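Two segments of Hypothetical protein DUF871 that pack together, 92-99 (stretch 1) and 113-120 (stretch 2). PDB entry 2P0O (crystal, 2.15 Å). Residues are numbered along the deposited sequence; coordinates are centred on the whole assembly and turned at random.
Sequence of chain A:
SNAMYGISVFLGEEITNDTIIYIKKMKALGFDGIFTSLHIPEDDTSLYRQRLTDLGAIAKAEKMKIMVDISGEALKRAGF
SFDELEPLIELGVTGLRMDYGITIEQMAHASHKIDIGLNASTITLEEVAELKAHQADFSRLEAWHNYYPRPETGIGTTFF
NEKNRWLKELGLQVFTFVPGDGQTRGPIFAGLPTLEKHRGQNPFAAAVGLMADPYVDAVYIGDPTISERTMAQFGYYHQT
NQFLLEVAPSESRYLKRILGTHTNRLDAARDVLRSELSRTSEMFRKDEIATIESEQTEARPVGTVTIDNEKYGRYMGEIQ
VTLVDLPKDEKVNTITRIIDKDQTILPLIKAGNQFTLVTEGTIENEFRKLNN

Stretch 1, residues 92-99: GVTGLRMD
Stretch 2, residues 113-120: KIDIGLNA

The strand containing Gly95 to Arg97 runs parallel to strand 115-119, their N-to-C directions 30° apart and their axes 4.4 Å apart at closest approach, in the register Gly95-Asp115 (CA-CA 4.3 Å) and Leu96-Ile116 (CA-CA 5.2 Å). Three backbone hydrogen bonds fix this alignment: Asp115 N to Thr94 O (3.0 Å, 149° at H), Leu96 N to Asp115 O (3.0 Å, 156°) and Gly117 N to Leu96 O (2.7 Å, 174°). Leu96 (phi/psi -126/134) thus both donates and accepts, as expected in a parallel ladder.

Arg97 (-112/102) covers the most surface. With chi1 to chi3 all t and chi4 -100°, it extends along stretch 2, and Arg97 NE donates to Leu118 O at 3.0 Å (162°), a carbonyl lying near the guanidinium plane. Arg97 NH2 comes within 3.5 Å of Asn119 CG. Gly117 (-86/127) lies alongside this chain, with Arg97 CG 3.5 Å from Gly117 O; an ideal CB there would sit 2.6 Å from Arg97 CB, a clash.

Ile114 (-146/155), next in covered area, points toward stretch 1. Chi1 at -149° lies between wells and chi2 is t; Ile114 CG1 approaches Thr94 O at 3.2 Å and Ile114 CD1 reaches Val93 O at 3.8 Å.

Leu96 (m, t) and Ile116 (m, m) share one sheet face. Asp115 (m) occupies the other, where water 1 donates to Asp115 OD2 (2.9 Å) and hydrogen-bonds Thr94 OG1 (2.7 Å; chi1 p).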

# COMPACT_ATOMS: atom_id res chain seq x y z
N GLY A 92 -7.76 -16.35 -17.31
CA GLY A 92 -7.77 -15.04 -16.62
C GLY A 92 -6.42 -14.66 -16.05
O GLY A 92 -6.29 -13.67 -15.30
N VAL A 93 -5.39 -15.42 -16.41
CA VAL A 93 -4.03 -15.06 -16.01
C VAL A 93 -3.45 -14.03 -16.98
O VAL A 93 -3.53 -14.20 -18.19
CB VAL A 93 -3.15 -16.31 -15.89
CG1 VAL A 93 -1.68 -15.94 -15.62
CG2 VAL A 93 -3.70 -17.21 -14.80
N THR A 94 -2.89 -12.95 -16.44
CA THR A 94 -2.37 -11.87 -17.27
C THR A 94 -0.85 -11.77 -17.26
O THR A 94 -0.27 -10.97 -18.01
CB THR A 94 -2.94 -10.51 -16.85
OG1 THR A 94 -2.79 -10.36 -15.43
CG2 THR A 94 -4.42 -10.39 -17.24
N GLY A 95 -0.21 -12.57 -16.41
CA GLY A 95 1.22 -12.44 -16.20
C GLY A 95 1.85 -13.67 -15.60
O GLY A 95 1.23 -14.37 -14.79
N LEU A 96 3.07 -13.96 -16.02
CA LEU A 96 3.87 -15.00 -15.39
C LEU A 96 5.23 -14.49 -14.93
O LEU A 96 5.91 -13.75 -15.65
CB LEU A 96 4.00 -16.23 -16.29
CG LEU A 96 2.69 -16.99 -16.53
CD1 LEU A 96 2.79 -17.87 -17.79
CD2 LEU A 96 2.25 -17.78 -15.29
N ARG A 97 5.57 -14.85 -13.71
CA ARG A 97 6.90 -14.62 -13.15
C ARG A 97 7.55 -15.98 -12.98
O ARG A 97 7.22 -16.74 -12.06
CB ARG A 97 6.80 -13.87 -11.83
CG ARG A 97 8.16 -13.48 -11.20
CD ARG A 97 7.92 -12.29 -10.27
NE ARG A 97 9.13 -11.81 -9.59
CZ ARG A 97 9.45 -12.09 -8.33
NH1 ARG A 97 8.67 -12.88 -7.60
NH2 ARG A 97 10.55 -11.58 -7.80
N MSE A 98 8.45 -16.30 -13.91
CA MSE A 98 9.15 -17.57 -13.92
C MSE A 98 10.52 -17.41 -13.28
O MSE A 98 11.18 -16.39 -13.41
CB MSE A 98 9.31 -18.09 -15.34
CG MSE A 98 8.05 -18.06 -16.17
SE MSE A 98 6.58 -19.18 -15.52
CE MSE A 98 7.38 -20.96 -15.51
N ASP A 99 10.94 -18.42 -12.57
CA ASP A 99 12.12 -18.26 -11.76
C ASP A 99 12.96 -19.46 -12.07
O ASP A 99 14.18 -19.34 -12.27
CB ASP A 99 11.74 -18.15 -10.27
CG ASP A 99 10.36 -17.49 -10.07
OD1 ASP A 99 9.34 -18.21 -10.27
OD2 ASP A 99 10.30 -16.27 -9.75
N LYS A 113 2.58 -11.52 -25.66
CA LYS A 113 1.28 -12.16 -25.37
C LYS A 113 0.82 -11.89 -23.94
O LYS A 113 -0.38 -11.74 -23.67
CB LYS A 113 1.35 -13.67 -25.60
CG LYS A 113 1.73 -14.09 -27.02
CD LYS A 113 2.00 -15.60 -27.16
CE LYS A 113 0.71 -16.44 -27.11
NZ LYS A 113 0.05 -16.61 -28.48
N ILE A 114 1.77 -11.84 -23.02
CA ILE A 114 1.43 -11.81 -21.61
C ILE A 114 2.45 -10.96 -20.88
O ILE A 114 3.58 -10.81 -21.36
CB ILE A 114 1.40 -13.26 -21.06
CG1 ILE A 114 0.37 -13.38 -19.94
CG2 ILE A 114 2.82 -13.77 -20.71
CD1 ILE A 114 -0.10 -14.80 -19.71
N ASP A 115 2.07 -10.39 -19.75
CA ASP A 115 3.05 -9.67 -18.94
C ASP A 115 4.02 -10.67 -18.37
O ASP A 115 3.65 -11.83 -18.11
CB ASP A 115 2.39 -8.89 -17.80
CG ASP A 115 1.42 -7.82 -18.31
OD1 ASP A 115 1.67 -7.22 -19.38
OD2 ASP A 115 0.39 -7.60 -17.63
N ILE A 116 5.27 -10.22 -18.23
CA ILE A 116 6.36 -11.05 -17.73
C ILE A 116 6.93 -10.45 -16.44
O ILE A 116 7.35 -9.30 -16.41
CB ILE A 116 7.43 -11.26 -18.83
CG1 ILE A 116 6.88 -12.17 -19.95
CG2 ILE A 116 8.74 -11.84 -18.25
CD1 ILE A 116 6.41 -13.57 -19.48
N GLY A 117 6.89 -11.24 -15.37
CA GLY A 117 7.42 -10.84 -14.08
C GLY A 117 8.90 -11.16 -14.03
O GLY A 117 9.31 -12.28 -14.33
N LEU A 118 9.70 -10.15 -13.70
CA LEU A 118 11.12 -10.34 -13.41
C LEU A 118 11.36 -10.17 -11.90
O LEU A 118 10.50 -9.66 -11.17
CB LEU A 118 11.97 -9.33 -14.18
CG LEU A 118 11.66 -9.17 -15.67
CD1 LEU A 118 12.44 -7.98 -16.20
CD2 LEU A 118 12.03 -10.45 -16.41
N ASN A 119 12.52 -10.62 -11.46
CA ASN A 119 12.91 -10.48 -10.09
C ASN A 119 13.77 -9.21 -9.98
O ASN A 119 14.87 -9.16 -10.50
CB ASN A 119 13.64 -11.75 -9.64
CG ASN A 119 14.06 -11.70 -8.17
OD1 ASN A 119 14.22 -10.63 -7.59
ND2 ASN A 119 14.23 -12.87 -7.57
N ALA A 120 13.23 -8.17 -9.36
CA ALA A 120 13.90 -6.86 -9.27
C ALA A 120 15.33 -6.93 -8.74
O ALA A 120 16.21 -6.23 -9.25
CB ALA A 120 13.06 -5.88 -8.46
O HOH W 1 -0.30 -9.22 -15.37